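Local coordinates for protein transcriptional regulator (Aquifex aeolicus, PDB 2EH3) that probably binds DNA and regulates transcription as a dimeric, all-helical TetR/AcrR-family regulator with an N-terminal helix-turn-helix domain, at residues Q21-V25 against E26-K30; I93-F96 against D97-S101. All coordinates share one frame; numbering follows the deposited sequence.

Contact 1 of 2, residues Q21-V25 against E26-K30; sequences QGTSV and EEIVK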
loop_
_atom_site.group_PDB
_atom_site.type_symbol
_atom_site.label_atom_id
_atom_site.label_comp_id
_atom_site.label_asym_id
_atom_site.label_seq_id
_atom_site.Cartn_x
_atom_site.Cartn_y
_atom_site.Cartn_z
ATOM N N GLN A 21 4.406 18.320 -0.023
ATOM C CA GLN A 21 5.262 19.112 -0.904
ATOM C C GLN A 21 4.557 20.339 -1.468
ATOM O O GLN A 21 5.177 21.404 -1.637
ATOM C CB GLN A 21 5.784 18.260 -2.068
ATOM C CG GLN A 21 6.635 17.048 -1.657
ATOM C CD GLN A 21 7.952 17.399 -0.946
ATOM O OE1 GLN A 21 8.631 16.517 -0.406
ATOM N NE2 GLN A 21 8.316 18.674 -0.949
ATOM N N GLY A 22 3.264 20.199 -1.733
ATOM C CA GLY A 22 2.479 21.283 -2.297
ATOM C C GLY A 22 1.858 22.262 -1.320
ATOM O O GLY A 22 1.034 23.085 -1.726
ATOM N N THR A 23 2.251 22.181 -0.048
ATOM C CA THR A 23 1.742 23.091 0.979
ATOM C C THR A 23 2.917 23.768 1.643
ATOM O O THR A 23 3.859 23.111 2.048
ATOM C CB THR A 23 0.919 22.332 2.029
ATOM O OG1 THR A 23 -0.209 21.759 1.364
ATOM C CG2 THR A 23 0.430 23.266 3.121
ATOM N N SER A 24 2.856 25.097 1.755
ATOM C CA SER A 24 3.956 25.853 2.359
ATOM C C SER A 24 3.622 26.328 3.770
ATOM O O SER A 24 2.453 26.346 4.166
ATOM C CB SER A 24 4.275 27.071 1.483
ATOM O OG SER A 24 3.210 28.011 1.562
ATOM N N VAL A 25 4.656 26.694 4.529
ATOM C CA VAL A 25 4.454 27.212 5.868
ATOM C C VAL A 25 3.640 28.494 5.723
ATOM O O VAL A 25 2.761 28.776 6.537
ATOM C CB VAL A 25 5.810 27.479 6.541
ATOM C CG1 VAL A 25 5.615 28.298 7.823
ATOM C CG2 VAL A 25 6.485 26.149 6.834
ATOM N N GLU A 26 3.904 29.263 4.672
ATOM C CA GLU A 26 3.135 30.483 4.495
ATOM C C GLU A 26 1.627 30.215 4.361
ATOM O O GLU A 26 0.819 30.927 4.950
ATOM C CB GLU A 26 3.623 31.258 3.281
ATOM C CG GLU A 26 2.814 32.529 3.064
ATOM C CD GLU A 26 2.656 33.341 4.346
ATOM O OE1 GLU A 26 3.691 33.802 4.891
ATOM O OE2 GLU A 26 1.496 33.507 4.816
ATOM N N GLU A 27 1.235 29.203 3.590
ATOM C CA GLU A 27 -0.185 28.886 3.425
ATOM C C GLU A 27 -0.815 28.415 4.743
ATOM O O GLU A 27 -1.971 28.716 5.044
ATOM C CB GLU A 27 -0.378 27.820 2.343
ATOM C CG GLU A 27 0.066 28.282 0.969
ATOM C CD GLU A 27 0.033 27.180 -0.078
ATOM O OE1 GLU A 27 0.391 26.029 0.237
ATOM O OE2 GLU A 27 -0.336 27.478 -1.237
ATOM N N ILE A 28 -0.048 27.647 5.504
ATOM C CA ILE A 28 -0.521 27.144 6.787
ATOM C C ILE A 28 -0.794 28.292 7.759
ATOM O O ILE A 28 -1.878 28.359 8.359
ATOM C CB ILE A 28 0.520 26.191 7.399
ATOM C CG1 ILE A 28 0.545 24.883 6.589
ATOM C CG2 ILE A 28 0.180 25.870 8.877
ATOM C CD1 ILE A 28 1.769 24.010 6.895
ATOM N N VAL A 29 0.186 29.195 7.920
ATOM C CA VAL A 29 -0.029 30.278 8.882
ATOM C C VAL A 29 -1.105 31.253 8.419
ATOM O O VAL A 29 -1.836 31.805 9.252
ATOM C CB VAL A 29 1.283 31.034 9.295
ATOM C CG1 VAL A 29 2.267 30.052 9.966
ATOM C CG2 VAL A 29 1.913 31.747 8.115
ATOM N N LYS A 30 -1.230 31.444 7.103
ATOM C CA LYS A 30 -2.282 32.309 6.568
ATOM C C LYS A 30 -3.645 31.718 6.939
ATOM O O LYS A 30 -4.519 32.414 7.444
ATOM C CB LYS A 30 -2.181 32.393 5.046
ATOM C CG LYS A 30 -3.124 33.418 4.396
ATOM C CD LYS A 30 -3.026 33.378 2.857
ATOM C CE LYS A 30 -3.703 32.115 2.273
ATOM N NZ LYS A 30 -2.940 31.384 1.192
#
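A capping box formed by Ser24 and Glu27 opens helix 25-32, at the start of the predicted helix-turn-helix motif. Ser24 is the N-cap. Its hydroxyl lies between its own backbone N and carbonyl carbon (chi1 70°), which directs OG to the first turn, where it accepts from Glu27 N at 3.1 Å. The return bond runs from Ser24 N to Glu27 OE1 (3.0 Å), fairly straight, with the N-H meeting the oxygen from above the carboxylate plane, 35° out of it. Glu27 reaches back with an extended chain, and its CG passes alongside Ser24 OG at 3.2 Å. OE1 also forms a salt bridge with Lys18, while Thr23 OG1 is held by Gly19 O, so the cap is tied to the end of helix 3-18. Backbone bonds from Ile28 N to Ser24 O and from Val29 N to Val25 O continue the turn. On the apolar side, Thr23 CG2 meets Ile28 CG1 at 3.8 Å, the two side chains lying roughly perpendicular. The reciprocal bonds thus satisfy two backbone N-H groups at the helix start, and the Glu27 carboxylate would probably also interact favourably with the positive end of the helix dipole.

Contact 2 of 2, residues I93-F96 against D97-S101; sequences IFLF and DLLCS
Leu95 and Leu99 run alongside each other in the same direction, and their methyls are pressed together: Leu95 CD1 to Leu99 CD2 is 3.4 Å, closer than methyl groups normally pack. Leu98 CD1 sits in the hollow between Ile93 and Phe94, close to Ile93 O and Phe94 CA and 4.2 Å from Ile93 CG2, and from there Leu98 packs on Ile50 and Ile54 of helix 46-67. Leu95 CG covers one face of the Phe96 ring, over its centre, 4.0 Å above the plane. Cys100 SG approaches the same ring obliquely, 4.0 Å from Phe96 CD1, in a sulfur-aromatic contact; with SG anti to its own carbonyl carbon (chi1 -67°), the sulfur is turned back over the preceding turn. Asp97 OD2 rests against Ile93 CG2 at 3.4 Å, whereas OD1 accepts from Tyr20 N, and a water oxygen lies 2.8 Å from Asp97 OD1, within hydrogen-bonding reach. Replacing Asp97 by an alanine would probably leave Tyr20 N without its acceptor and open a gap beside Ile93 CG2. The backbone widens as the helix nears its end: Leu99 N bonds to Phe94 O (3.1 Å) and Cys100 N to Leu95 O (3.1 Å), five residues back in each case. Cys100 is disulfide-bonded to Cys100 of the second subunit, whose Leu99 packs on Leu95 and Phe96 and whose Arg105 makes a cation-pi contact with Phe96. The arrangement is that of a pi-type turn near a helix end, at the subunit interface of the TetR-like C-terminal domain.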
loop_
_atom_site.group_PDB
_atom_site.type_symbol
_atom_site.label_atom_id
_atom_site.label_comp_id
_atom_site.label_asym_id
_atom_site.label_seq_id
_atom_site.Cartn_x
_atom_site.Cartn_y
_atom_site.Cartn_z
ATOM N N ILE A 93 -2.368 11.029 4.548
ATOM C CA ILE A 93 -1.058 11.691 4.545
ATOM C C ILE A 93 0.070 10.650 4.708
ATOM O O ILE A 93 1.110 10.688 4.028
ATOM C CB ILE A 93 -1.031 12.743 5.700
ATOM C CG1 ILE A 93 -2.006 13.883 5.361
ATOM C CG2 ILE A 93 0.397 13.294 5.905
ATOM C CD1 ILE A 93 -2.373 14.792 6.583
ATOM N N PHE A 94 -0.144 9.704 5.619
ATOM C CA PHE A 94 0.807 8.644 5.880
ATOM C C PHE A 94 1.182 7.902 4.578
ATOM O O PHE A 94 2.357 7.644 4.301
ATOM C CB PHE A 94 0.139 7.689 6.881
ATOM C CG PHE A 94 1.042 6.649 7.476
ATOM C CD1 PHE A 94 2.149 7.005 8.228
ATOM C CD2 PHE A 94 0.728 5.304 7.332
ATOM C CE1 PHE A 94 2.940 6.032 8.837
ATOM C CE2 PHE A 94 1.515 4.317 7.938
ATOM C CZ PHE A 94 2.622 4.692 8.690
ATOM N N LEU A 95 0.179 7.549 3.784
ATOM C CA LEU A 95 0.483 6.880 2.516
ATOM C C LEU A 95 1.077 7.797 1.437
ATOM O O LEU A 95 2.195 7.561 0.927
ATOM C CB LEU A 95 -0.803 6.232 1.983
ATOM C CG LEU A 95 -0.777 5.631 0.578
ATOM C CD1 LEU A 95 0.318 4.595 0.440
ATOM C CD2 LEU A 95 -2.148 5.015 0.281
ATOM N N PHE A 96 0.372 8.877 1.128
ATOM C CA PHE A 96 0.795 9.704 0.008
ATOM C C PHE A 96 1.922 10.662 0.228
ATOM O O PHE A 96 2.609 11.025 -0.731
ATOM C CB PHE A 96 -0.429 10.398 -0.571
ATOM C CG PHE A 96 -1.420 9.433 -1.146
ATOM C CD1 PHE A 96 -1.072 8.638 -2.247
ATOM C CD2 PHE A 96 -2.682 9.279 -0.582
ATOM C CE1 PHE A 96 -1.970 7.708 -2.780
ATOM C CE2 PHE A 96 -3.581 8.345 -1.113
ATOM C CZ PHE A 96 -3.229 7.564 -2.209
ATOM N N ASP A 97 2.121 11.068 1.481
ATOM C CA ASP A 97 3.225 11.946 1.820
ATOM C C ASP A 97 4.434 11.245 2.461
ATOM O O ASP A 97 5.558 11.796 2.427
ATOM C CB ASP A 97 2.743 13.073 2.724
ATOM C CG ASP A 97 1.755 13.966 2.030
ATOM O OD1 ASP A 97 2.065 14.472 0.936
ATOM O OD2 ASP A 97 0.661 14.134 2.596
ATOM N N LEU A 98 4.247 10.055 3.041
ATOM C CA LEU A 98 5.385 9.365 3.625
ATOM C C LEU A 98 5.818 8.137 2.832
ATOM O O LEU A 98 6.958 8.106 2.386
ATOM C CB LEU A 98 5.139 9.035 5.115
ATOM C CG LEU A 98 5.200 10.255 6.065
ATOM C CD1 LEU A 98 3.864 10.952 6.155
ATOM C CD2 LEU A 98 5.634 9.773 7.464
ATOM N N LEU A 99 4.949 7.145 2.635
ATOM C CA LEU A 99 5.373 5.981 1.848
ATOM C C LEU A 99 5.824 6.410 0.458
ATOM O O LEU A 99 6.876 5.971 -0.027
ATOM C CB LEU A 99 4.230 4.959 1.732
ATOM C CG LEU A 99 4.523 3.833 0.717
ATOM C CD1 LEU A 99 5.745 3.041 1.193
ATOM C CD2 LEU A 99 3.293 2.879 0.579
ATOM N N CYS A 100 5.048 7.283 -0.172
ATOM C CA CYS A 100 5.335 7.727 -1.535
ATOM C C CYS A 100 6.553 8.618 -1.665
ATOM O O CYS A 100 7.078 8.809 -2.760
ATOM C CB CYS A 100 4.085 8.417 -2.097
ATOM S SG CYS A 100 2.699 7.274 -2.348
ATOM N N SER A 101 7.042 9.126 -0.545
ATOM C CA SER A 101 8.214 10.012 -0.587
ATOM C C SER A 101 9.490 9.214 -0.549
ATOM O O SER A 101 9.465 8.032 -0.233
ATOM C CB SER A 101 8.199 10.921 0.642
ATOM O OG SER A 101 8.676 10.195 1.775
HETATM O O HOH W 1 1.109 13.851 -1.585
#

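In the fold
Contact 1 (21-30) precedes contact 2 (93-101) along the chain; contact 1 belongs to the helix-turn-helix part and contact 2 to the TetR-like C-terminal part. One starts helix 25-32; the other lies near the end of helix 88-99. Their centres are 18 Å apart and their nearest atoms about 5 Å, without touching. Tyr20, just ahead of contact 1, nevertheless gives its backbone N to Asp97 of contact 2, a direct bond between the two regions. Helix 46-67, which packs on contact 2, follows the predicted DNA-binding motif in sequence. The bond places the probable DNA-binding part against the dimerising part, at the junction between them.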